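Local coordinates for protein NAD-dependent epimerase/dehydratase (Veillonella parvula DSM 2008, PDB 3R6D) that probably binds NAD(P) on a Rossmann fold and may act as an NAD-dependent epimerase or dehydratase, at residues A14-A18 with R182-V186; M82-M88 with G134-R139; V106-S112 with L152-W156; L147-R153 with F201-G207. The contacts are given in a common frame with arbitrary orientation. Numbering follows the deposited sequence.

Contact 1: A14-A18 with R182-V186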
loop_
_atom_site.group_PDB
_atom_site.type_symbol
_atom_site.label_atom_id
_atom_site.label_comp_id
_atom_site.label_asym_id
_atom_site.label_seq_id
_atom_site.Cartn_x
_atom_site.Cartn_y
_atom_site.Cartn_z
ATOM N N ALA A 14 -9.673 -5.150 3.180
ATOM C CA ALA A 14 -10.952 -4.644 2.671
ATOM C C ALA A 14 -10.853 -3.267 1.971
ATOM O O ALA A 14 -11.820 -2.807 1.364
ATOM C CB ALA A 14 -11.983 -4.601 3.793
ATOM N N GLY A 15 -9.683 -2.625 2.036
ATOM C CA GLY A 15 -9.542 -1.348 1.367
ATOM C C GLY A 15 -9.619 -1.475 -0.148
ATOM O O GLY A 15 -9.421 -2.568 -0.705
ATOM N N GLN A 16 -9.943 -0.380 -0.827
ATOM C CA GLN A 16 -10.177 -0.439 -2.261
ATOM C C GLN A 16 -8.970 -0.867 -3.058
ATOM O O GLN A 16 -9.091 -1.730 -3.933
ATOM C CB GLN A 16 -10.705 0.894 -2.784
ATOM C CG GLN A 16 -12.165 1.219 -2.424
ATOM C CD GLN A 16 -12.668 2.418 -3.209
ATOM O OE1 GLN A 16 -12.831 2.329 -4.411
ATOM N NE2 GLN A 16 -12.887 3.552 -2.538
ATOM N N ILE A 17 -7.810 -0.221 -2.839
ATOM C CA ILE A 17 -6.614 -0.679 -3.526
ATOM C C ILE A 17 -6.297 -2.130 -3.173
ATOM O O ILE A 17 -5.965 -2.914 -4.068
ATOM C CB ILE A 17 -5.418 0.217 -3.230
ATOM C CG1 ILE A 17 -5.601 1.539 -3.979
ATOM C CG2 ILE A 17 -4.078 -0.459 -3.599
ATOM C CD1 ILE A 17 -4.556 2.596 -3.589
ATOM N N ALA A 18 -6.435 -2.495 -1.895
ATOM C CA ALA A 18 -6.141 -3.883 -1.519
ATOM C C ALA A 18 -7.030 -4.893 -2.256
ATOM O O ALA A 18 -6.576 -5.957 -2.669
ATOM C CB ALA A 18 -6.264 -4.077 -0.019
ATOM N N ARG A 182 -6.766 4.321 -8.669
ATOM C CA ARG A 182 -6.461 3.106 -7.913
ATOM C C ARG A 182 -5.975 1.998 -8.856
ATOM O O ARG A 182 -5.100 1.204 -8.498
ATOM C CB ARG A 182 -7.662 2.646 -7.066
ATOM C CG ARG A 182 -7.994 3.634 -5.939
ATOM C CD ARG A 182 -8.994 3.091 -4.967
ATOM N NE ARG A 182 -9.256 4.016 -3.872
ATOM C CZ ARG A 182 -10.046 5.083 -3.964
ATOM N NH1 ARG A 182 -10.656 5.367 -5.106
ATOM N NH2 ARG A 182 -10.207 5.883 -2.901
ATOM N N GLU A 183 -6.529 1.958 -10.069
ATOM C CA GLU A 183 -6.087 0.966 -11.054
ATOM C C GLU A 183 -4.622 1.138 -11.459
ATOM O O GLU A 183 -3.891 0.131 -11.584
ATOM C CB GLU A 183 -7.029 0.992 -12.263
ATOM C CG GLU A 183 -8.457 0.504 -11.994
ATOM C CD GLU A 183 -9.437 1.597 -11.577
ATOM O OE1 GLU A 183 -9.016 2.716 -11.164
ATOM O OE2 GLU A 183 -10.663 1.326 -11.655
ATOM N N ALA A 184 -4.183 2.399 -11.614
ATOM C CA ALA A 184 -2.765 2.672 -11.907
ATOM C C ALA A 184 -1.867 2.275 -10.749
ATOM O O ALA A 184 -0.797 1.701 -10.958
ATOM C CB ALA A 184 -2.577 4.141 -12.277
ATOM N N VAL A 185 -2.303 2.560 -9.517
ATOM C CA VAL A 185 -1.507 2.175 -8.359
ATOM C C VAL A 185 -1.348 0.638 -8.306
ATOM O O VAL A 185 -0.256 0.110 -8.023
ATOM C CB VAL A 185 -2.095 2.722 -7.051
ATOM C CG1 VAL A 185 -1.285 2.195 -5.831
ATOM C CG2 VAL A 185 -2.105 4.243 -7.046
ATOM N N VAL A 186 -2.449 -0.070 -8.554
ATOM C CA VAL A 186 -2.391 -1.517 -8.560
ATOM C C VAL A 186 -1.422 -2.072 -9.605
ATOM O O VAL A 186 -0.685 -3.019 -9.336
ATOM C CB VAL A 186 -3.790 -2.121 -8.687
ATOM C CG1 VAL A 186 -3.709 -3.629 -8.995
ATOM C CG2 VAL A 186 -4.570 -1.889 -7.367
HETATM O O HOH W 1 -7.849 2.647 -1.425
#
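Segment 14-18 lies in the loop after strand 8-11, with helical backbone angles from Q16 to A18, and 182-186 opens helix 182-193, where V186 N bonds to R182 O at 2.9 Å. The backbones approach most closely at I17 and R182, 5.8 Å between CA atoms. I17 is branched and long enough to meet three residues on one side of the helix: its CG1 lies 3.7 Å from R182 CG, its CD1 4.0 Å from V185 CG1, and its CG2 4.1 Å from V186 CG2. Q16, more exposed, lays NE2 over one face of the R182 guanidinium, 3.5 Å from CZ, while N159 holds the polar ends of both side chains by hydrogen bonds. A water accepts from I17 N (3.2 Å) and R182 NE (3.1 Å), satisfying both donors. G15 belongs to a glycine-rich GxxGxxA sequence joining the first strand to helix 22-28, the hallmark of a Rossmann fold, whose turn in relatives faces the dinucleotide pyrophosphate.

Contact 2: M82-M88 with G134-R139; sequences MESGSDM and GERQAR
A138 packs its methyl group against two selenomethionines, its CB 4.0 Å from M82 CB and 4.0 Å from M88 CB; so small a side chain lets the backbones meet, with CA-CA distances of 4.0 Å for G85-A138, 4.6 Å for E83-E135 and 4.7 Å for S84-G134. M82 lies at phi/psi -119/72, S84 is extended (-135/130), E83 turns at -108/-17, and G85-M88 is helical, as is all of 134-139. S84, at the N-cap with chi1 t, accepts from D87 N through OG (2.9 Å). G134 must lack a side chain, since a CB would fall 2.2 Å from E83 O; instead its CA touches that oxygen at 3.1 Å. The mtp rotamer of M82 brings CE to 3.7 Å from R139 CA, and M88 (chi1 t) sets CG 3.2 Å from A138 O. Waters do the polar bridging: one joins M82 N (2.9 Å) to E135 OE2 (2.7 Å), another G85 N (2.9 Å) to Q137 OE1 (2.8 Å). This is close, glycine- and alanine-mediated packing of a capped helix start on a helix. Helix 129-144 lies over strand 102-108, E135 bonding to S107, and M88 of helix 85-96 also touches V141 and L142.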
loop_
_atom_site.group_PDB
_atom_site.type_symbol
_atom_site.label_atom_id
_atom_site.label_comp_id
_atom_site.label_asym_id
_atom_site.label_seq_id
_atom_site.Cartn_x
_atom_site.Cartn_y
_atom_site.Cartn_z
HETATM N N MSE A 82 -1.502 2.851 6.243
HETATM C CA MSE A 82 -0.413 3.230 7.166
HETATM C C MSE A 82 -0.879 4.496 7.899
HETATM O O MSE A 82 -0.396 5.607 7.630
HETATM C CB MSE A 82 0.901 3.491 6.410
HETATM C CG MSE A 82 1.461 2.233 5.788
HETATM SE SE MSE A 82 3.108 2.588 4.791
HETATM C CE MSE A 82 4.113 3.504 6.189
ATOM N N GLU A 83 -1.847 4.306 8.795
ATOM C CA GLU A 83 -2.584 5.419 9.401
ATOM C C GLU A 83 -2.253 5.695 10.851
ATOM O O GLU A 83 -2.580 6.773 11.370
ATOM C CB GLU A 83 -4.085 5.155 9.296
ATOM C CG GLU A 83 -4.635 5.339 7.892
ATOM C CD GLU A 83 -6.039 4.777 7.769
ATOM O OE1 GLU A 83 -6.595 4.305 8.784
ATOM O OE2 GLU A 83 -6.580 4.841 6.658
ATOM N N SER A 84 -1.632 4.717 11.503
ATOM C CA SER A 84 -1.375 4.740 12.933
ATOM C C SER A 84 0.045 4.299 13.266
ATOM O O SER A 84 0.452 3.218 12.849
ATOM C CB SER A 84 -2.407 3.802 13.639
ATOM O OG SER A 84 -1.925 3.318 14.873
ATOM N N GLY A 85 0.768 5.067 14.082
ATOM C CA GLY A 85 2.092 4.630 14.531
ATOM C C GLY A 85 2.049 3.340 15.339
ATOM O O GLY A 85 2.899 2.451 15.182
ATOM N N SER A 86 1.100 3.252 16.269
ATOM C CA SER A 86 1.021 2.051 17.102
ATOM C C SER A 86 0.619 0.809 16.298
ATOM O O SER A 86 1.169 -0.250 16.546
ATOM C CB SER A 86 0.119 2.275 18.300
ATOM O OG SER A 86 -1.160 2.603 17.828
ATOM N N ASP A 87 -0.313 0.952 15.361
ATOM C CA ASP A 87 -0.638 -0.190 14.474
ATOM C C ASP A 87 0.556 -0.581 13.627
ATOM O O ASP A 87 0.865 -1.741 13.468
ATOM C CB ASP A 87 -1.849 0.043 13.588
ATOM C CG ASP A 87 -3.149 0.041 14.363
ATOM O OD1 ASP A 87 -3.162 -0.368 15.551
ATOM O OD2 ASP A 87 -4.164 0.426 13.757
HETATM N N MSE A 88 1.271 0.411 13.112
HETATM C CA MSE A 88 2.455 0.105 12.333
HETATM C C MSE A 88 3.497 -0.579 13.195
HETATM O O MSE A 88 4.143 -1.521 12.763
HETATM C CB MSE A 88 3.034 1.387 11.732
HETATM C CG MSE A 88 4.041 1.210 10.593
HETATM SE SE MSE A 88 3.292 0.527 8.896
HETATM C CE MSE A 88 4.228 -0.878 9.376
ATOM N N GLY A 134 -1.065 10.788 12.090
ATOM C CA GLY A 134 -1.020 9.332 12.180
ATOM C C GLY A 134 -0.255 8.754 10.970
ATOM O O GLY A 134 0.558 7.832 11.130
ATOM N N GLU A 135 -0.503 9.309 9.771
ATOM C CA GLU A 135 0.277 8.875 8.595
ATOM C C GLU A 135 1.773 9.137 8.775
ATOM O O GLU A 135 2.618 8.284 8.462
ATOM C CB GLU A 135 -0.238 9.545 7.315
ATOM C CG GLU A 135 -1.583 8.987 6.842
ATOM C CD GLU A 135 -1.492 7.846 5.851
ATOM O OE1 GLU A 135 -0.505 7.737 5.093
ATOM O OE2 GLU A 135 -2.468 7.063 5.835
ATOM N N ARG A 136 2.108 10.316 9.311
ATOM C CA ARG A 136 3.507 10.610 9.564
ATOM C C ARG A 136 4.153 9.607 10.556
ATOM O O ARG A 136 5.266 9.117 10.328
ATOM C CB ARG A 136 3.661 12.056 10.063
ATOM C CG ARG A 136 5.068 12.490 10.186
ATOM C CD ARG A 136 5.150 13.942 10.591
ATOM N NE ARG A 136 4.776 14.829 9.499
ATOM C CZ ARG A 136 3.709 15.628 9.481
ATOM N NH1 ARG A 136 2.883 15.671 10.534
ATOM N NH2 ARG A 136 3.492 16.409 8.425
ATOM N N GLN A 137 3.448 9.323 11.660
ATOM C CA GLN A 137 3.989 8.420 12.667
ATOM C C GLN A 137 4.149 6.996 12.117
ATOM O O GLN A 137 5.167 6.371 12.374
ATOM C CB GLN A 137 3.128 8.437 13.935
ATOM C CG GLN A 137 3.317 9.756 14.732
ATOM C CD GLN A 137 2.605 9.802 16.080
ATOM O OE1 GLN A 137 1.479 9.337 16.194
ATOM N NE2 GLN A 137 3.264 10.401 17.114
ATOM N N ALA A 138 3.162 6.498 11.355
ATOM C CA ALA A 138 3.259 5.165 10.725
ATOM C C ALA A 138 4.434 5.060 9.761
ATOM O O ALA A 138 5.201 4.088 9.799
ATOM C CB ALA A 138 1.973 4.835 10.006
ATOM N N ARG A 139 4.619 6.124 8.969
ATOM C CA ARG A 139 5.755 6.193 8.075
ATOM C C ARG A 139 7.074 6.134 8.833
ATOM O O ARG A 139 7.967 5.347 8.495
ATOM C CB ARG A 139 5.701 7.467 7.253
ATOM C CG ARG A 139 6.998 7.658 6.491
ATOM C CD ARG A 139 7.219 9.068 6.151
ATOM N NE ARG A 139 7.568 9.871 7.313
ATOM C CZ ARG A 139 7.642 11.183 7.247
ATOM N NH1 ARG A 139 7.373 11.811 6.101
ATOM N NH2 ARG A 139 8.003 11.866 8.323
HETATM O O HOH W 2 2.085 6.479 6.505
HETATM O O HOH W 3 -2.263 4.881 4.268
HETATM O O HOH W 4 -0.365 7.476 15.243
#

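Contact 3: V106-S112 with L152-W156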
loop_
_atom_site.group_PDB
_atom_site.type_symbol
_atom_site.label_atom_id
_atom_site.label_comp_id
_atom_site.label_asym_id
_atom_site.label_seq_id
_atom_site.Cartn_x
_atom_site.Cartn_y
_atom_site.Cartn_z
ATOM N N VAL A 106 1.214 1.463 1.761
ATOM C CA VAL A 106 0.641 2.645 1.182
ATOM C C VAL A 106 0.580 3.789 2.171
ATOM O O VAL A 106 -0.027 3.649 3.234
ATOM C CB VAL A 106 -0.757 2.311 0.651
ATOM C CG1 VAL A 106 -1.530 3.562 0.380
ATOM C CG2 VAL A 106 -0.620 1.448 -0.623
ATOM N N SER A 107 1.156 4.927 1.784
ATOM C CA SER A 107 1.116 6.149 2.568
ATOM C C SER A 107 0.673 7.290 1.684
ATOM O O SER A 107 0.251 7.092 0.545
ATOM C CB SER A 107 2.506 6.354 3.172
ATOM O OG SER A 107 2.556 7.446 4.045
HETATM N N MSE A 108 0.691 8.494 2.224
HETATM C CA MSE A 108 0.217 9.665 1.485
HETATM C C MSE A 108 1.406 10.484 0.985
HETATM O O MSE A 108 2.413 10.687 1.689
HETATM C CB MSE A 108 -0.724 10.528 2.338
HETATM C CG MSE A 108 -0.122 11.031 3.610
HETATM SE SE MSE A 108 -1.321 12.282 4.556
HETATM C CE MSE A 108 -1.101 13.789 3.358
ATOM N N ALA A 109 1.262 11.003 -0.222
ATOM C CA ALA A 109 2.159 12.040 -0.708
ATOM C C ALA A 109 1.913 13.355 0.060
ATOM O O ALA A 109 0.790 13.628 0.501
ATOM C CB ALA A 109 1.927 12.257 -2.189
ATOM N N GLY A 110 2.971 14.143 0.196
ATOM C CA GLY A 110 2.910 15.470 0.782
ATOM C C GLY A 110 3.588 15.619 2.118
ATOM O O GLY A 110 3.728 16.759 2.591
ATOM N N LEU A 111 4.036 14.506 2.717
ATOM C CA LEU A 111 4.717 14.507 4.046
ATOM C C LEU A 111 6.268 14.622 3.990
ATOM O O LEU A 111 6.938 14.605 5.034
ATOM C CB LEU A 111 4.330 13.271 4.840
ATOM C CG LEU A 111 2.867 12.948 5.033
ATOM C CD1 LEU A 111 2.780 11.679 5.879
ATOM C CD2 LEU A 111 2.130 14.160 5.659
ATOM N N SER A 112 6.839 14.702 2.796
ATOM C CA SER A 112 8.297 14.865 2.603
ATOM C C SER A 112 8.570 16.169 1.864
ATOM O O SER A 112 9.611 16.298 1.156
ATOM C CB SER A 112 8.841 13.695 1.770
ATOM O OG SER A 112 8.626 12.452 2.438
ATOM N N LEU A 152 4.808 3.464 -0.707
ATOM C CA LEU A 152 4.238 4.107 -1.896
ATOM C C LEU A 152 3.509 5.347 -1.447
ATOM O O LEU A 152 2.510 5.268 -0.729
ATOM C CB LEU A 152 3.298 3.118 -2.640
ATOM C CG LEU A 152 4.012 1.819 -3.085
ATOM C CD1 LEU A 152 2.954 0.925 -3.723
ATOM C CD2 LEU A 152 5.147 2.111 -4.017
ATOM N N ARG A 153 4.042 6.516 -1.808
ATOM C CA ARG A 153 3.424 7.793 -1.471
ATOM C C ARG A 153 2.388 8.153 -2.525
ATOM O O ARG A 153 2.752 8.535 -3.635
ATOM C CB ARG A 153 4.474 8.903 -1.358
ATOM C CG ARG A 153 5.423 8.732 -0.181
ATOM C CD ARG A 153 6.548 9.740 -0.203
ATOM N NE ARG A 153 7.573 9.401 -1.178
ATOM C CZ ARG A 153 7.941 10.158 -2.215
ATOM N NH1 ARG A 153 7.247 11.258 -2.551
ATOM N NH2 ARG A 153 8.986 9.787 -2.963
ATOM N N LEU A 154 1.106 7.975 -2.196
ATOM C CA LEU A 154 0.050 8.167 -3.197
ATOM C C LEU A 154 -0.488 9.560 -3.138
ATOM O O LEU A 154 -0.762 10.081 -2.052
ATOM C CB LEU A 154 -1.090 7.173 -2.990
ATOM C CG LEU A 154 -0.676 5.689 -2.900
ATOM C CD1 LEU A 154 -1.912 4.812 -2.894
ATOM C CD2 LEU A 154 0.249 5.292 -4.069
ATOM N N THR A 155 -0.687 10.158 -4.324
ATOM C CA THR A 155 -1.444 11.394 -4.446
ATOM C C THR A 155 -2.961 11.057 -4.409
ATOM O O THR A 155 -3.317 9.947 -4.025
ATOM C CB THR A 155 -0.954 12.189 -5.637
ATOM O OG1 THR A 155 -1.613 13.469 -5.633
ATOM C CG2 THR A 155 -1.176 11.466 -6.975
ATOM N N TRP A 156 -3.820 12.026 -4.728
ATOM C CA TRP A 156 -5.258 11.865 -4.466
ATOM C C TRP A 156 -5.886 10.811 -5.370
ATOM O O TRP A 156 -5.693 10.850 -6.581
ATOM C CB TRP A 156 -5.937 13.230 -4.663
ATOM C CG TRP A 156 -5.647 14.149 -3.485
ATOM C CD1 TRP A 156 -4.600 15.032 -3.346
ATOM C CD2 TRP A 156 -6.360 14.173 -2.257
ATOM N NE1 TRP A 156 -4.644 15.625 -2.105
ATOM C CE2 TRP A 156 -5.713 15.104 -1.411
ATOM C CE3 TRP A 156 -7.498 13.496 -1.787
ATOM C CZ2 TRP A 156 -6.188 15.391 -0.117
ATOM C CZ3 TRP A 156 -7.978 13.787 -0.507
ATOM C CH2 TRP A 156 -7.331 14.738 0.314
HETATM O O HOH W 5 -1.812 12.991 -0.888
#
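Three backbone bonds join these parallel strands, whose short axes run 45° apart: S107 N gives to L152 O (2.9 Å), S107 O accepts from L154 N (3.0 Å), and A109 N gives to L154 O (2.9 Å). S107 thus spends both its backbone groups on this neighbour. L154 O also accepts a weak bond, 3.3 Å, from a water that donates to A109 O at 3.0 Å. Side chains alternate: V106 and L152 share one face, where V106 CG1 also meets L154 CD1 at 3.5 Å, and S107 and R153 share the other. S107 OG bonds to E135, and the R153 guanidinium takes a salt bridge to E114 and bonds to S205. E114 also accepts from G110 N and S112 N, holding the turn in which G110 adopts a positive phi of 111°, natural for glycine. T155 OG1 bonds to D177 O. Adjacent parallel strands 102-108 and 148-158, connected through helices 117-125 and 129-144, form a beta-alpha-beta crossover of the Rossmann sheet.

Contact 4: L147-R153 with F201-G207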
loop_
_atom_site.group_PDB
_atom_site.type_symbol
_atom_site.label_atom_id
_atom_site.label_comp_id
_atom_site.label_asym_id
_atom_site.label_seq_id
_atom_site.Cartn_x
_atom_site.Cartn_y
_atom_site.Cartn_z
ATOM N N LEU A 147 13.142 -3.545 8.233
ATOM C CA LEU A 147 12.467 -4.324 7.206
ATOM C C LEU A 147 12.893 -3.850 5.827
ATOM O O LEU A 147 13.272 -2.666 5.631
ATOM C CB LEU A 147 10.933 -4.217 7.330
ATOM C CG LEU A 147 10.383 -4.749 8.648
ATOM C CD1 LEU A 147 8.917 -4.419 8.806
ATOM C CD2 LEU A 147 10.584 -6.272 8.765
ATOM N N ASN A 148 12.797 -4.736 4.839
ATOM C CA ASN A 148 13.006 -4.348 3.473
ATOM C C ASN A 148 11.692 -3.758 2.938
ATOM O O ASN A 148 10.876 -4.456 2.307
ATOM C CB ASN A 148 13.473 -5.507 2.612
ATOM C CG ASN A 148 13.689 -5.080 1.184
ATOM O OD1 ASN A 148 13.699 -3.872 0.901
ATOM N ND2 ASN A 148 13.764 -6.029 0.261
ATOM N N TYR A 149 11.472 -2.470 3.241
ATOM C CA TYR A 149 10.221 -1.795 2.942
ATOM C C TYR A 149 10.253 -1.090 1.609
ATOM O O TYR A 149 11.303 -0.581 1.164
ATOM C CB TYR A 149 9.842 -0.808 4.068
ATOM C CG TYR A 149 10.757 0.390 4.171
ATOM C CD1 TYR A 149 10.555 1.497 3.351
ATOM C CD2 TYR A 149 11.803 0.439 5.105
ATOM C CE1 TYR A 149 11.372 2.612 3.406
ATOM C CE2 TYR A 149 12.635 1.557 5.190
ATOM C CZ TYR A 149 12.397 2.640 4.331
ATOM O OH TYR A 149 13.182 3.788 4.372
ATOM N N THR A 150 9.063 -0.992 1.009
ATOM C CA THR A 150 8.821 0.032 -0.009
ATOM C C THR A 150 7.577 0.791 0.428
ATOM O O THR A 150 6.504 0.171 0.591
ATOM C CB THR A 150 8.530 -0.575 -1.410
ATOM O OG1 THR A 150 9.474 -1.618 -1.719
ATOM C CG2 THR A 150 8.551 0.519 -2.461
ATOM N N ILE A 151 7.713 2.096 0.639
ATOM C CA ILE A 151 6.560 2.943 0.906
ATOM C C ILE A 151 6.117 3.521 -0.415
ATOM O O ILE A 151 6.949 4.015 -1.190
ATOM C CB ILE A 151 6.910 4.029 1.934
ATOM C CG1 ILE A 151 7.198 3.378 3.315
ATOM C CG2 ILE A 151 5.797 5.084 1.989
ATOM C CD1 ILE A 151 7.871 4.326 4.279
ATOM N N LEU A 152 4.808 3.464 -0.707
ATOM C CA LEU A 152 4.238 4.107 -1.896
ATOM C C LEU A 152 3.509 5.347 -1.447
ATOM O O LEU A 152 2.510 5.268 -0.729
ATOM C CB LEU A 152 3.298 3.118 -2.640
ATOM C CG LEU A 152 4.012 1.819 -3.085
ATOM C CD1 LEU A 152 2.954 0.925 -3.723
ATOM C CD2 LEU A 152 5.147 2.111 -4.017
ATOM N N ARG A 153 4.042 6.516 -1.808
ATOM C CA ARG A 153 3.424 7.793 -1.471
ATOM C C ARG A 153 2.388 8.153 -2.525
ATOM O O ARG A 153 2.752 8.535 -3.635
ATOM C CB ARG A 153 4.474 8.903 -1.358
ATOM C CG ARG A 153 5.423 8.732 -0.181
ATOM C CD ARG A 153 6.548 9.740 -0.203
ATOM N NE ARG A 153 7.573 9.401 -1.178
ATOM C CZ ARG A 153 7.941 10.158 -2.215
ATOM N NH1 ARG A 153 7.247 11.258 -2.551
ATOM N NH2 ARG A 153 8.986 9.787 -2.963
ATOM N N PHE A 201 13.489 -0.424 -5.021
ATOM C CA PHE A 201 12.423 -0.537 -4.085
ATOM C C PHE A 201 12.883 -1.007 -2.710
ATOM O O PHE A 201 12.089 -1.239 -1.830
ATOM C CB PHE A 201 11.376 -1.489 -4.663
ATOM C CG PHE A 201 10.933 -1.079 -6.031
ATOM C CD1 PHE A 201 10.357 0.176 -6.240
ATOM C CD2 PHE A 201 11.182 -1.897 -7.135
ATOM C CE1 PHE A 201 10.031 0.597 -7.497
ATOM C CE2 PHE A 201 10.849 -1.480 -8.404
ATOM C CZ PHE A 201 10.266 -0.235 -8.592
ATOM N N HIS A 202 14.192 -1.184 -2.534
ATOM C CA HIS A 202 14.739 -1.714 -1.301
ATOM C C HIS A 202 14.912 -0.578 -0.293
ATOM O O HIS A 202 15.830 0.236 -0.423
ATOM C CB HIS A 202 16.109 -2.350 -1.588
ATOM C CG HIS A 202 16.660 -3.146 -0.444
ATOM N ND1 HIS A 202 17.323 -2.588 0.633
ATOM C CD2 HIS A 202 16.611 -4.476 -0.199
ATOM C CE1 HIS A 202 17.648 -3.544 1.490
ATOM N NE2 HIS A 202 17.248 -4.701 1.000
ATOM N N ARG A 203 14.048 -0.530 0.722
ATOM C CA ARG A 203 14.085 0.522 1.748
ATOM C C ARG A 203 14.028 1.886 1.087
ATOM O O ARG A 203 14.822 2.774 1.396
ATOM C CB ARG A 203 15.282 0.366 2.677
ATOM C CG ARG A 203 15.222 -0.949 3.431
ATOM C CD ARG A 203 16.409 -1.170 4.376
ATOM N NE ARG A 203 16.605 -0.106 5.363
ATOM C CZ ARG A 203 15.928 0.043 6.511
ATOM N NH1 ARG A 203 14.925 -0.758 6.821
ATOM N NH2 ARG A 203 16.240 1.037 7.356
ATOM N N THR A 204 13.017 2.082 0.255
ATOM C CA THR A 204 12.787 3.370 -0.361
ATOM C C THR A 204 11.309 3.770 -0.267
ATOM O O THR A 204 10.441 2.948 0.004
ATOM C CB THR A 204 13.238 3.367 -1.826
ATOM O OG1 THR A 204 12.430 2.441 -2.520
ATOM C CG2 THR A 204 14.697 3.004 -1.978
ATOM N N SER A 205 11.069 5.052 -0.488
ATOM C CA SER A 205 9.749 5.645 -0.478
ATOM C C SER A 205 9.532 6.339 -1.809
ATOM O O SER A 205 10.216 7.319 -2.130
ATOM C CB SER A 205 9.671 6.668 0.625
ATOM O OG SER A 205 8.384 7.256 0.577
ATOM N N ILE A 206 8.590 5.807 -2.587
ATOM C CA ILE A 206 8.436 6.170 -3.997
ATOM C C ILE A 206 7.031 6.753 -4.191
ATOM O O ILE A 206 6.043 6.130 -3.795
ATOM C CB ILE A 206 8.631 4.896 -4.884
ATOM C CG1 ILE A 206 10.001 4.242 -4.629
ATOM C CG2 ILE A 206 8.490 5.211 -6.380
ATOM C CD1 ILE A 206 11.195 5.166 -4.729
ATOM N N GLY A 207 6.934 7.930 -4.819
ATOM C CA GLY A 207 5.623 8.497 -5.136
ATOM C C GLY A 207 5.019 7.816 -6.360
ATOM O O GLY A 207 5.754 7.345 -7.247
#
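Parallel pairing of strands 148-158 and 204-209 extends the Rossmann sheet, held by backbone bonds and by side chains at both ends. T204 N gives to Y149 O (3.3 Å), I151 N to T204 O (2.9 Å), I206 N to I151 O (2.8 Å) and R153 N to I206 O (2.8 Å), in the register T150-T204 through R153-G207. Strand 179-181, helix 182-193 and strand 204-209 make a beta-alpha-beta unit that brings 204-209 alongside 148-158, and L152 packs against I189 and I192 of the helix. At the entrance, R203 takes left-handed backbone angles (55/54) that turn the chain into the strand: its CA sits 3.7 Å from the centroid of the Y149 ring, a CH-pi contact, and its NH1 gives to L147 O at 2.8 Å. The hydroxyl of T150 donates from OG1 to F201 O (2.6 Å). At the far end R153 folds back over the new strand, NE giving to S205 OG and NH2 to S205 O, both 2.9 Å, with I206 C and G207 N over one guanidinium face. At G207 a CB would lie only 3.4 Å from R153 NH1, so glycine leaves the guanidinium, salt-bridged to E114, more room.

How the contacts relate
From the N terminus, the loop after strand 8-11 provides 14-18, and contact 1 closes only when the chain returns at helix 182-193, far along the sequence. Inside that long loop lie contacts 2 and 3, whose segments alternate, 82-88, 106-112, 134-139, 152-156, so the two cross. Contact 4 starts on the strand where contact 3 ends, sharing L152 and R153; it follows contact 2 in series and crosses contact 1, ending after helix 182-193. The sheet is the common meeting ground: contact 3 joins its strands 102-108 and 148-158, contact 4 adds 204-209, contact 2 brings helix 129-144 and the loop at M82 against S107 and I151, and contact 1 meets L154 through I17 and V185.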